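Long-range contact in DNA excision repair protein ERCC-6-like (PDB 5JNO), which acts as an ATP-dependent DNA translocase of the SNF2 family that senses tension on stretched, catenated DNA until it is resolved in anaphase: residues B[12-23]-B[34-44]. Sequence-based numbering, arbitrary orientation.
Sequences YLRYVKEAKEAT and LFNLAKDIFPN
The methyl of A19 points straight into the middle of the F35 ring, its CB 3.3 Å from the ring centroid and only 4° off the normal, a CH-pi contact over the face. The same methyl also meets CB of L34, so two consecutive residues of 34-41 close round one small bump. L34 sends CD1 on to the CB of E18, 3.6 Å away. At the rim of the F35 ring lies T23 OG1, which hydrogen-bonds to A19 O.

One turn earlier the knob is large: Y15 drops into a hole made by L34, L37, A38 and I41. The CB of L37 lies over one face of its ring, a CH-pi contact 4.0 Å from the centroid, while I41 CD1 comes in at the edge. Between the two tyrosines sits the methyl of A38, touched by Y12 CD1 at 3.8 Å from A38 CB, by V16 CG2 and by Y15 CB.

Y12 has its CG anti to its backbone N (chi1 173°), which swings the ring across the end of 34-41. The CB of F42 packs against Y12 CD1 at 3.6 Å, and the two rings meet obliquely. A38 O sits in the plane at the edge of the Y12 ring. The Y12 hydroxyl, near N44, is hydrogen-bonded to a polar side chain on the chain of another protein in the assembly, and V47 of helix 45-48 also packs on Y12.

Antiparallel at 155°, the two short axes come within 8.2 Å at their closest, and A19 and A38 put small side chains in the interface; this is the helix-turn-helix hairpin of a tetratricopeptide (TPR) repeat, here the first TPR in the protein's N-terminal region.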
ATOM      1  N   TYR B  12      -2.938   7.515  -6.135  1.00 45.67           N
ATOM      2  CA  TYR B  12      -1.803   7.434  -5.233  1.00 44.37           C
ATOM      3  C   TYR B  12      -0.591   6.803  -5.912  1.00 48.72           C
ATOM      4  O   TYR B  12       0.503   7.408  -5.939  1.00 45.93           O
ATOM      5  CB  TYR B  12      -2.141   6.698  -3.962  1.00 44.54           C
ATOM      6  CG  TYR B  12      -0.945   6.459  -3.073  1.00 46.77           C
ATOM      7  CD1 TYR B  12      -0.517   7.433  -2.153  1.00 48.27           C
ATOM      8  CD2 TYR B  12      -0.217   5.275  -3.154  1.00 47.34           C
ATOM      9  CE1 TYR B  12       0.606   7.229  -1.345  1.00 46.34           C
ATOM     10  CE2 TYR B  12       0.913   5.068  -2.355  1.00 48.94           C
ATOM     11  CZ  TYR B  12       1.317   6.057  -1.451  1.00 47.76           C
ATOM     12  OH  TYR B  12       2.422   5.844  -0.668  1.00 49.56           O
ATOM     13  N   LEU B  13      -0.793   5.633  -6.500  1.00 43.52           N
ATOM     14  CA  LEU B  13       0.305   4.920  -7.130  1.00 46.53           C
ATOM     15  C   LEU B  13       0.899   5.630  -8.362  1.00 47.54           C
ATOM     16  O   LEU B  13       2.099   5.563  -8.581  1.00 48.97           O
ATOM     17  CB  LEU B  13      -0.087   3.483  -7.474  1.00 44.70           C
ATOM     18  CG  LEU B  13      -0.326   2.545  -6.268  1.00 44.23           C
ATOM     19  CD1 LEU B  13      -1.178   1.333  -6.662  1.00 46.13           C
ATOM     20  CD2 LEU B  13       0.976   2.053  -5.675  1.00 41.84           C
ATOM     21  N   ARG B  14       0.079   6.268  -9.172  1.00 48.62           N
ATOM     22  CA  ARG B  14       0.573   6.962 -10.361  1.00 55.06           C
ATOM     23  C   ARG B  14       1.395   8.185  -9.886  1.00 53.86           C
ATOM     24  O   ARG B  14       2.474   8.430 -10.407  1.00 53.73           O
ATOM     25  CB  ARG B  14      -0.602   7.370 -11.278  1.00 61.31           C
ATOM     26  CG  ARG B  14      -0.274   8.247 -12.494  1.00 68.02           C
ATOM     27  CD  ARG B  14      -1.552   8.682 -13.226  1.00 77.43           C
ATOM     28  NE  ARG B  14      -2.299   7.527 -13.777  1.00 90.81           N
ATOM     29  CZ  ARG B  14      -3.455   7.003 -13.317  1.00 98.92           C
ATOM     30  NH1 ARG B  14      -4.111   7.515 -12.260  1.00 97.45           N
ATOM     31  NH2 ARG B  14      -3.979   5.931 -13.940  1.00 93.27           N
ATOM     32  N   TYR B  15       0.884   8.900  -8.881  1.00 50.37           N
ATOM     33  CA  TYR B  15       1.576  10.049  -8.292  1.00 50.63           C
ATOM     34  C   TYR B  15       2.949   9.699  -7.766  1.00 50.46           C
ATOM     35  O   TYR B  15       3.910  10.398  -8.077  1.00 51.69           O
ATOM     36  CB  TYR B  15       0.754  10.722  -7.184  1.00 47.83           C
ATOM     37  CG  TYR B  15      -0.503  11.416  -7.668  1.00 50.37           C
ATOM     38  CD1 TYR B  15      -0.580  12.003  -8.942  1.00 58.67           C
ATOM     39  CD2 TYR B  15      -1.622  11.514  -6.839  1.00 53.68           C
ATOM     40  CE1 TYR B  15      -1.727  12.655  -9.368  1.00 62.66           C
ATOM     41  CE2 TYR B  15      -2.787  12.134  -7.267  1.00 55.15           C
ATOM     42  CZ  TYR B  15      -2.828  12.703  -8.525  1.00 64.25           C
ATOM     43  OH  TYR B  15      -3.959  13.343  -8.934  1.00 72.15           O
ATOM     44  N   VAL B  16       3.062   8.613  -7.015  1.00 46.07           N
ATOM     45  CA  VAL B  16       4.368   8.176  -6.508  1.00 46.55           C
ATOM     46  C   VAL B  16       5.278   7.760  -7.649  1.00 49.11           C
ATOM     47  O   VAL B  16       6.447   8.122  -7.637  1.00 48.82           O
ATOM     48  CB  VAL B  16       4.256   7.024  -5.468  1.00 47.56           C
ATOM     49  CG1 VAL B  16       5.611   6.416  -5.108  1.00 45.01           C
ATOM     50  CG2 VAL B  16       3.582   7.548  -4.218  1.00 49.07           C
ATOM     51  N   LYS B  17       4.765   6.991  -8.615  1.00 49.04           N
ATOM     52  CA  LYS B  17       5.593   6.589  -9.745  1.00 52.51           C
ATOM     53  C   LYS B  17       6.205   7.830 -10.448  1.00 52.65           C
ATOM     54  O   LYS B  17       7.391   7.843 -10.761  1.00 52.63           O
ATOM     55  CB  LYS B  17       4.802   5.781 -10.761  1.00 53.91           C
ATOM     56  CG  LYS B  17       5.659   5.220 -11.892  1.00 59.75           C
ATOM     57  CD  LYS B  17       4.818   4.725 -13.064  1.00 71.38           C
ATOM     58  CE  LYS B  17       5.634   3.919 -14.085  1.00 80.36           C
ATOM     59  NZ  LYS B  17       5.641   2.447 -13.810  1.00 85.53           N
ATOM     60  N   GLU B  18       5.371   8.835 -10.690  1.00 52.99           N
ATOM     61  CA  GLU B  18       5.781  10.052 -11.417  1.00 59.84           C
ATOM     62  C   GLU B  18       6.665  10.957 -10.568  1.00 58.93           C
ATOM     63  O   GLU B  18       7.582  11.583 -11.091  1.00 59.51           O
ATOM     64  CB  GLU B  18       4.565  10.825 -11.934  1.00 58.06           C
ATOM     65  CG  GLU B  18       3.955  10.183 -13.174  1.00 63.19           C
ATOM     66  CD  GLU B  18       2.531  10.630 -13.466  1.00 66.22           C
ATOM     67  OE1 GLU B  18       1.989  11.475 -12.719  1.00 65.78           O
ATOM     68  OE2 GLU B  18       1.940  10.113 -14.446  1.00 69.42           O
ATOM     69  N   ALA B  19       6.398  11.012  -9.264  1.00 58.62           N
ATOM     70  CA  ALA B  19       7.255  11.762  -8.349  1.00 58.03           C
ATOM     71  C   ALA B  19       8.663  11.182  -8.293  1.00 59.19           C
ATOM     72  O   ALA B  19       9.636  11.940  -8.254  1.00 56.39           O
ATOM     73  CB  ALA B  19       6.646  11.847  -6.964  1.00 53.73           C
ATOM     74  N   LYS B  20       8.771   9.850  -8.318  1.00 57.09           N
ATOM     75  CA  LYS B  20      10.081   9.200  -8.397  1.00 59.50           C
ATOM     76  C   LYS B  20      10.817   9.511  -9.701  1.00 60.95           C
ATOM     77  O   LYS B  20      12.007   9.780  -9.672  1.00 57.63           O
ATOM     78  CB  LYS B  20       9.968   7.695  -8.212  1.00 60.01           C
ATOM     79  CG  LYS B  20       9.689   7.331  -6.771  1.00 63.46           C
ATOM     80  CD  LYS B  20       9.522   5.842  -6.609  1.00 69.74           C
ATOM     81  CE  LYS B  20       9.246   5.500  -5.154  1.00 75.84           C
ATOM     82  NZ  LYS B  20       9.196   4.022  -4.961  1.00 82.19           N
ATOM     83  N   GLU B  21      10.111   9.450 -10.830  1.00 64.15           N
ATOM     84  CA  GLU B  21      10.708   9.733 -12.134  1.00 68.16           C
ATOM     85  C   GLU B  21      11.158  11.180 -12.212  1.00 67.78           C
ATOM     86  O   GLU B  21      12.277  11.454 -12.655  1.00 67.48           O
ATOM     87  CB  GLU B  21       9.744   9.405 -13.269  1.00 74.47           C
ATOM     88  CG  GLU B  21       9.731   7.918 -13.605  1.00 86.70           C
ATOM     89  CD  GLU B  21       8.384   7.395 -14.119  1.00 97.35           C
ATOM     90  OE1 GLU B  21       7.523   8.200 -14.540  1.00107.19           O
ATOM     91  OE2 GLU B  21       8.189   6.159 -14.102  1.00 92.89           O
ATOM     92  N   ALA B  22      10.300  12.086 -11.742  1.00 63.70           N
ATOM     93  CA  ALA B  22      10.629  13.506 -11.639  1.00 61.10           C
ATOM     94  C   ALA B  22      11.897  13.753 -10.812  1.00 63.61           C
ATOM     95  O   ALA B  22      12.731  14.596 -11.177  1.00 63.66           O
ATOM     96  CB  ALA B  22       9.462  14.294 -11.063  1.00 58.31           C
ATOM     97  N   THR B  23      12.040  13.023  -9.713  1.00 64.13           N
ATOM     98  CA  THR B  23      13.223  13.131  -8.860  1.00 65.95           C
ATOM     99  C   THR B  23      14.446  12.643  -9.625  1.00 67.28           C
ATOM    100  O   THR B  23      15.443  13.365  -9.674  1.00 64.98           O
ATOM    101  CB  THR B  23      13.061  12.348  -7.530  1.00 67.34           C
ATOM    102  OG1 THR B  23      11.973  12.898  -6.766  1.00 61.08           O
ATOM    103  CG2 THR B  23      14.341  12.434  -6.704  1.00 66.78           C
ATOM    104  N   LEU B  34       3.808  16.313  -6.743  1.00 56.73           N
ATOM    105  CA  LEU B  34       3.239  14.951  -6.868  1.00 58.00           C
ATOM    106  C   LEU B  34       3.256  14.138  -5.560  1.00 56.64           C
ATOM    107  O   LEU B  34       2.212  13.590  -5.157  1.00 55.02           O
ATOM    108  CB  LEU B  34       3.929  14.168  -7.981  1.00 57.48           C
ATOM    109  CG  LEU B  34       3.697  14.707  -9.391  1.00 60.02           C
ATOM    110  CD1 LEU B  34       4.638  14.010 -10.360  1.00 63.30           C
ATOM    111  CD2 LEU B  34       2.253  14.528  -9.835  1.00 63.39           C
ATOM    112  N   PHE B  35       4.404  14.084  -4.878  1.00 52.29           N
ATOM    113  CA  PHE B  35       4.438  13.499  -3.540  1.00 51.70           C
ATOM    114  C   PHE B  35       3.385  14.096  -2.608  1.00 56.10           C
ATOM    115  O   PHE B  35       2.826  13.382  -1.793  1.00 59.03           O
ATOM    116  CB  PHE B  35       5.815  13.586  -2.881  1.00 51.63           C
ATOM    117  CG  PHE B  35       6.822  12.606  -3.428  1.00 52.30           C
ATOM    118  CD1 PHE B  35       6.553  11.224  -3.457  1.00 52.97           C
ATOM    119  CD2 PHE B  35       8.081  13.045  -3.863  1.00 51.86           C
ATOM    120  CE1 PHE B  35       7.506  10.324  -3.951  1.00 53.09           C
ATOM    121  CE2 PHE B  35       9.033  12.150  -4.360  1.00 51.31           C
ATOM    122  CZ  PHE B  35       8.750  10.792  -4.404  1.00 54.50           C
ATOM    123  N   ASN B  36       3.098  15.387  -2.717  1.00 54.75           N
ATOM    124  CA  ASN B  36       2.065  15.981  -1.863  1.00 56.31           C
ATOM    125  C   ASN B  36       0.662  15.551  -2.185  1.00 54.71           C
ATOM    126  O   ASN B  36      -0.149  15.412  -1.280  1.00 57.13           O
ATOM    127  CB  ASN B  36       2.137  17.508  -1.899  1.00 60.95           C
ATOM    128  CG  ASN B  36       3.111  18.036  -0.887  1.00 62.93           C
ATOM    129  OD1 ASN B  36       2.861  17.946   0.316  1.00 62.80           O
ATOM    130  ND2 ASN B  36       4.239  18.539  -1.353  1.00 64.32           N
ATOM    131  N   LEU B  37       0.365  15.400  -3.471  1.00 53.81           N
ATOM    132  CA  LEU B  37      -0.930  14.880  -3.912  1.00 57.53           C
ATOM    133  C   LEU B  37      -1.127  13.415  -3.446  1.00 54.96           C
ATOM    134  O   LEU B  37      -2.229  13.030  -3.046  1.00 57.70           O
ATOM    135  CB  LEU B  37      -1.063  14.985  -5.433  1.00 57.36           C
ATOM    136  CG  LEU B  37      -1.109  16.410  -5.971  1.00 60.55           C
ATOM    137  CD1 LEU B  37      -0.924  16.427  -7.480  1.00 61.55           C
ATOM    138  CD2 LEU B  37      -2.404  17.102  -5.576  1.00 62.86           C
ATOM    139  N   ALA B  38      -0.046  12.637  -3.462  1.00 53.36           N
ATOM    140  CA  ALA B  38      -0.014  11.304  -2.850  1.00 52.13           C
ATOM    141  C   ALA B  38      -0.264  11.309  -1.331  1.00 54.63           C
ATOM    142  O   ALA B  38      -1.104  10.558  -0.824  1.00 55.36           O
ATOM    143  CB  ALA B  38       1.306  10.619  -3.162  1.00 51.37           C
ATOM    144  N   LYS B  39       0.449  12.168  -0.616  1.00 53.02           N
ATOM    145  CA  LYS B  39       0.266  12.332   0.824  1.00 54.60           C
ATOM    146  C   LYS B  39      -1.180  12.648   1.185  1.00 54.46           C
ATOM    147  O   LYS B  39      -1.662  12.251   2.261  1.00 54.52           O
ATOM    148  CB  LYS B  39       1.191  13.442   1.376  1.00 58.62           C
ATOM    149  CG  LYS B  39       0.929  13.822   2.828  1.00 65.47           C
ATOM    150  CD  LYS B  39       2.047  14.674   3.439  1.00 75.53           C
ATOM    151  CE  LYS B  39       2.119  16.073   2.822  1.00 81.32           C
ATOM    152  NZ  LYS B  39       0.827  16.829   2.802  1.00 83.79           N
ATOM    153  N   ASP B  40      -1.854  13.393   0.314  1.00 53.09           N
ATOM    154  CA  ASP B  40      -3.236  13.792   0.560  1.00 56.82           C
ATOM    155  C   ASP B  40      -4.213  12.641   0.443  1.00 56.18           C
ATOM    156  O   ASP B  40      -5.290  12.713   1.025  1.00 58.35           O
ATOM    157  CB  ASP B  40      -3.695  14.841  -0.438  1.00 61.48           C
ATOM    158  CG  ASP B  40      -3.018  16.198  -0.250  1.00 65.62           C
ATOM    159  OD1 ASP B  40      -2.289  16.463   0.747  1.00 62.30           O
ATOM    160  OD2 ASP B  40      -3.251  17.006  -1.159  1.00 69.07           O
ATOM    161  N   ILE B  41      -3.865  11.627  -0.341  1.00 54.46           N
ATOM    162  CA  ILE B  41      -4.686  10.417  -0.456  1.00 54.09           C
ATOM    163  C   ILE B  41      -4.321   9.418   0.641  1.00 54.05           C
ATOM    164  O   ILE B  41      -5.202   8.890   1.311  1.00 58.05           O
ATOM    165  CB  ILE B  41      -4.514   9.756  -1.846  1.00 55.61           C
ATOM    166  CG1 ILE B  41      -4.923  10.739  -2.951  1.00 53.29           C
ATOM    167  CG2 ILE B  41      -5.317   8.450  -1.933  1.00 57.16           C
ATOM    168  CD1 ILE B  41      -4.544  10.320  -4.348  1.00 52.22           C
ATOM    169  N   PHE B  42      -3.030   9.157   0.829  1.00 54.74           N
ATOM    170  CA  PHE B  42      -2.578   8.051   1.687  1.00 54.60           C
ATOM    171  C   PHE B  42      -1.254   8.434   2.353  1.00 55.82           C
ATOM    172  O   PHE B  42      -0.175   8.046   1.894  1.00 51.12           O
ATOM    173  CB  PHE B  42      -2.434   6.776   0.835  1.00 52.82           C
ATOM    174  CG  PHE B  42      -2.200   5.491   1.610  1.00 52.36           C
ATOM    175  CD1 PHE B  42      -1.918   5.463   2.984  1.00 56.00           C
ATOM    176  CD2 PHE B  42      -2.238   4.277   0.924  1.00 56.28           C
ATOM    177  CE1 PHE B  42      -1.708   4.270   3.649  1.00 59.01           C
ATOM    178  CE2 PHE B  42      -2.037   3.066   1.588  1.00 56.59           C
ATOM    179  CZ  PHE B  42      -1.770   3.069   2.953  1.00 59.51           C
ATOM    180  N   PRO B  43      -1.340   9.188   3.460  1.00 59.25           N
ATOM    181  CA  PRO B  43      -0.093   9.658   4.073  1.00 62.00           C
ATOM    182  C   PRO B  43       0.714   8.487   4.649  1.00 62.93           C
ATOM    183  O   PRO B  43       0.114   7.560   5.179  1.00 64.15           O
ATOM    184  CB  PRO B  43      -0.581  10.614   5.183  1.00 63.75           C
ATOM    185  CG  PRO B  43      -2.011  10.249   5.437  1.00 63.08           C
ATOM    186  CD  PRO B  43      -2.541   9.719   4.142  1.00 59.52           C
ATOM    187  N   ASN B  44       2.037   8.517   4.507  1.00 58.07           N
ATOM    188  CA  ASN B  44       2.914   7.505   5.104  1.00 65.20           C
ATOM    189  C   ASN B  44       4.344   7.995   5.205  1.00 67.84           C
ATOM    190  O   ASN B  44       4.786   8.782   4.378  1.00 70.99           O
ATOM    191  CB  ASN B  44       2.879   6.169   4.324  1.00 66.64           C
ATOM    192  CG  ASN B  44       3.332   6.310   2.868  1.00 67.39           C
ATOM    193  OD1 ASN B  44       2.562   6.742   2.003  1.00 71.86           O
ATOM    194  ND2 ASN B  44       4.573   5.926   2.589  1.00 66.47           N
TER